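Local structure of antibiotic biosynthesis monooxygenase (4HL9) at residues I27-I32 against P69-F74. The protein probably acts as a monooxygenase of the antibiotic biosynthesis monooxygenase family. Residues are numbered along the deposited sequence; the frame is centred on the assembly and turned at random.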
loop_
_atom_site.group_PDB
_atom_site.type_symbol
_atom_site.label_atom_id
_atom_site.label_comp_id
_atom_site.label_asym_id
_atom_site.label_seq_id
_atom_site.Cartn_x
_atom_site.Cartn_y
_atom_site.Cartn_z
ATOM N N ILE A 27 -3.967 -3.382 1.398
ATOM C CA ILE A 27 -3.616 -2.081 1.972
ATOM C C ILE A 27 -4.885 -1.466 2.567
ATOM O O ILE A 27 -5.926 -1.439 1.916
ATOM C CB ILE A 27 -3.008 -1.150 0.917
ATOM C CG1 ILE A 27 -1.679 -1.731 0.434
ATOM C CG2 ILE A 27 -2.794 0.301 1.508
ATOM C CD1 ILE A 27 -1.180 -1.063 -0.857
ATOM N N ALA A 28 -4.764 -0.989 3.800
ATOM C CA ALA A 28 -5.818 -0.314 4.548
ATOM C C ALA A 28 -5.243 1.002 5.029
ATOM O O ALA A 28 -4.073 1.051 5.471
ATOM C CB ALA A 28 -6.217 -1.146 5.731
ATOM N N GLN A 29 -6.053 2.053 4.925
ATOM C CA GLN A 29 -5.672 3.405 5.287
ATOM C C GLN A 29 -6.690 3.989 6.244
ATOM O O GLN A 29 -7.916 3.932 5.988
ATOM C CB GLN A 29 -5.617 4.290 4.050
ATOM C CG GLN A 29 -4.686 3.776 2.956
ATOM C CD GLN A 29 -4.585 4.743 1.814
ATOM O OE1 GLN A 29 -4.275 5.917 2.019
ATOM N NE2 GLN A 29 -4.840 4.258 0.590
ATOM N N ASP A 30 -6.178 4.544 7.328
ATOM C CA ASP A 30 -6.988 5.264 8.309
ATOM C C ASP A 30 -6.569 6.738 8.282
ATOM O O ASP A 30 -5.380 7.037 8.074
ATOM C CB ASP A 30 -6.718 4.747 9.703
ATOM C CG ASP A 30 -7.193 3.307 9.934
ATOM O OD1 ASP A 30 -7.967 2.738 9.130
ATOM O OD2 ASP A 30 -6.797 2.771 10.977
ATOM N N PHE A 31 -7.538 7.627 8.498
ATOM C CA PHE A 31 -7.273 9.076 8.589
ATOM C C PHE A 31 -7.764 9.526 9.940
ATOM O O PHE A 31 -8.966 9.628 10.158
ATOM C CB PHE A 31 -7.980 9.822 7.461
ATOM C CG PHE A 31 -7.611 9.318 6.073
ATOM C CD1 PHE A 31 -6.626 9.960 5.327
ATOM C CD2 PHE A 31 -8.244 8.208 5.529
ATOM C CE1 PHE A 31 -6.280 9.509 4.047
ATOM C CE2 PHE A 31 -7.901 7.736 4.246
ATOM C CZ PHE A 31 -6.923 8.385 3.510
ATOM N N ILE A 32 -6.831 9.723 10.856
ATOM C CA ILE A 32 -7.159 9.977 12.259
ATOM C C ILE A 32 -7.117 11.491 12.525
ATOM O O ILE A 32 -6.206 12.171 12.023
ATOM C CB ILE A 32 -6.166 9.246 13.202
ATOM C CG1 ILE A 32 -6.211 7.717 12.956
ATOM C CG2 ILE A 32 -6.480 9.551 14.681
ATOM C CD1 ILE A 32 -7.649 7.174 12.937
ATOM N N PRO A 69 0.784 12.995 9.931
ATOM C CA PRO A 69 1.090 12.103 11.059
ATOM C C PRO A 69 -0.120 11.336 11.572
ATOM O O PRO A 69 0.027 10.439 12.429
ATOM C CB PRO A 69 1.599 13.035 12.157
ATOM C CG PRO A 69 1.815 14.364 11.519
ATOM C CD PRO A 69 1.119 14.403 10.204
ATOM N N GLY A 70 -1.287 11.681 11.052
ATOM C CA GLY A 70 -2.514 10.949 11.359
ATOM C C GLY A 70 -2.975 10.010 10.263
ATOM O O GLY A 70 -4.030 9.409 10.400
ATOM N N HIS A 71 -2.204 9.879 9.180
ATOM C CA HIS A 71 -2.638 9.044 8.039
ATOM C C HIS A 71 -1.837 7.751 8.169
ATOM O O HIS A 71 -0.631 7.730 7.900
ATOM C CB HIS A 71 -2.426 9.760 6.682
ATOM C CG HIS A 71 -2.719 8.909 5.462
ATOM N ND1 HIS A 71 -2.189 9.182 4.217
ATOM C CD2 HIS A 71 -3.466 7.788 5.303
ATOM C CE1 HIS A 71 -2.606 8.281 3.341
ATOM N NE2 HIS A 71 -3.377 7.415 3.976
ATOM N N PHE A 72 -2.500 6.692 8.648
ATOM C CA PHE A 72 -1.804 5.420 8.917
ATOM C C PHE A 72 -2.131 4.445 7.824
ATOM O O PHE A 72 -3.268 4.419 7.361
ATOM C CB PHE A 72 -2.201 4.844 10.287
ATOM C CG PHE A 72 -1.724 5.674 11.431
ATOM C CD1 PHE A 72 -0.426 5.532 11.917
ATOM C CD2 PHE A 72 -2.560 6.640 11.994
ATOM C CE1 PHE A 72 0.024 6.314 12.956
ATOM C CE2 PHE A 72 -2.120 7.429 13.033
ATOM C CZ PHE A 72 -0.825 7.264 13.520
ATOM N N VAL A 73 -1.149 3.616 7.458
ATOM C CA VAL A 73 -1.306 2.673 6.353
ATOM C C VAL A 73 -0.825 1.288 6.780
ATOM O O VAL A 73 0.318 1.124 7.236
ATOM C CB VAL A 73 -0.578 3.140 5.075
ATOM C CG1 VAL A 73 -0.705 2.087 3.943
ATOM C CG2 VAL A 73 -1.129 4.499 4.600
ATOM N N PHE A 74 -1.714 0.312 6.647
ATOM C CA PHE A 74 -1.398 -1.080 6.896
ATOM C C PHE A 74 -1.040 -1.734 5.569
ATOM O O PHE A 74 -1.687 -1.487 4.563
ATOM C CB PHE A 74 -2.632 -1.812 7.467
ATOM C CG PHE A 74 -2.990 -1.413 8.875
ATOM C CD1 PHE A 74 -2.398 -2.046 9.963
ATOM C CD2 PHE A 74 -3.958 -0.436 9.107
ATOM C CE1 PHE A 74 -2.738 -1.693 11.270
ATOM C CE2 PHE A 74 -4.325 -0.100 10.402
ATOM C CZ PHE A 74 -3.712 -0.715 11.480
#
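Phe31 and His71, a non-hydrogen-bonded pair of antiparallel strands 27-32 and 71-74, lay their rings together in an offset stack, centroids 4.4 Å apart and planes 13° apart. Phe31 CE1 sits over the imidazole 3.5 Å from His71 CD2, toward the rim of the ring. A chi1 of 174° swings His71 CG away from the residue's backbone N and carries the imidazole to strand 27-32, where His71 NE2 donates to Gln29 OE1 at 2.6 Å. That bond lies in the imidazole plane and uses a lone pair in the amide plane, though it bends to 143° at the hydrogen. ND1 is hydrogen-bonded to Asp65 OD2. On the same face Val73 CG1 meets Ile27 CG2 at 3.7 Å, and both residues pack against the second subunit. The other face turns to the helices: Asp30 OD2 lies at the edge of the Phe74 ring, 3.8 Å from CE2, while hydrogen-bonded to Tyr44, and Ile32 CG1 touches the rim of Phe72. Backbone bonds such as Phe74 N to Ala28 O (2.7 Å) join these central strands of the ferredoxin-like sheet. Gripped at both nitrogens and stacked on a phenyl, the imidazole should be fixed in its rotation.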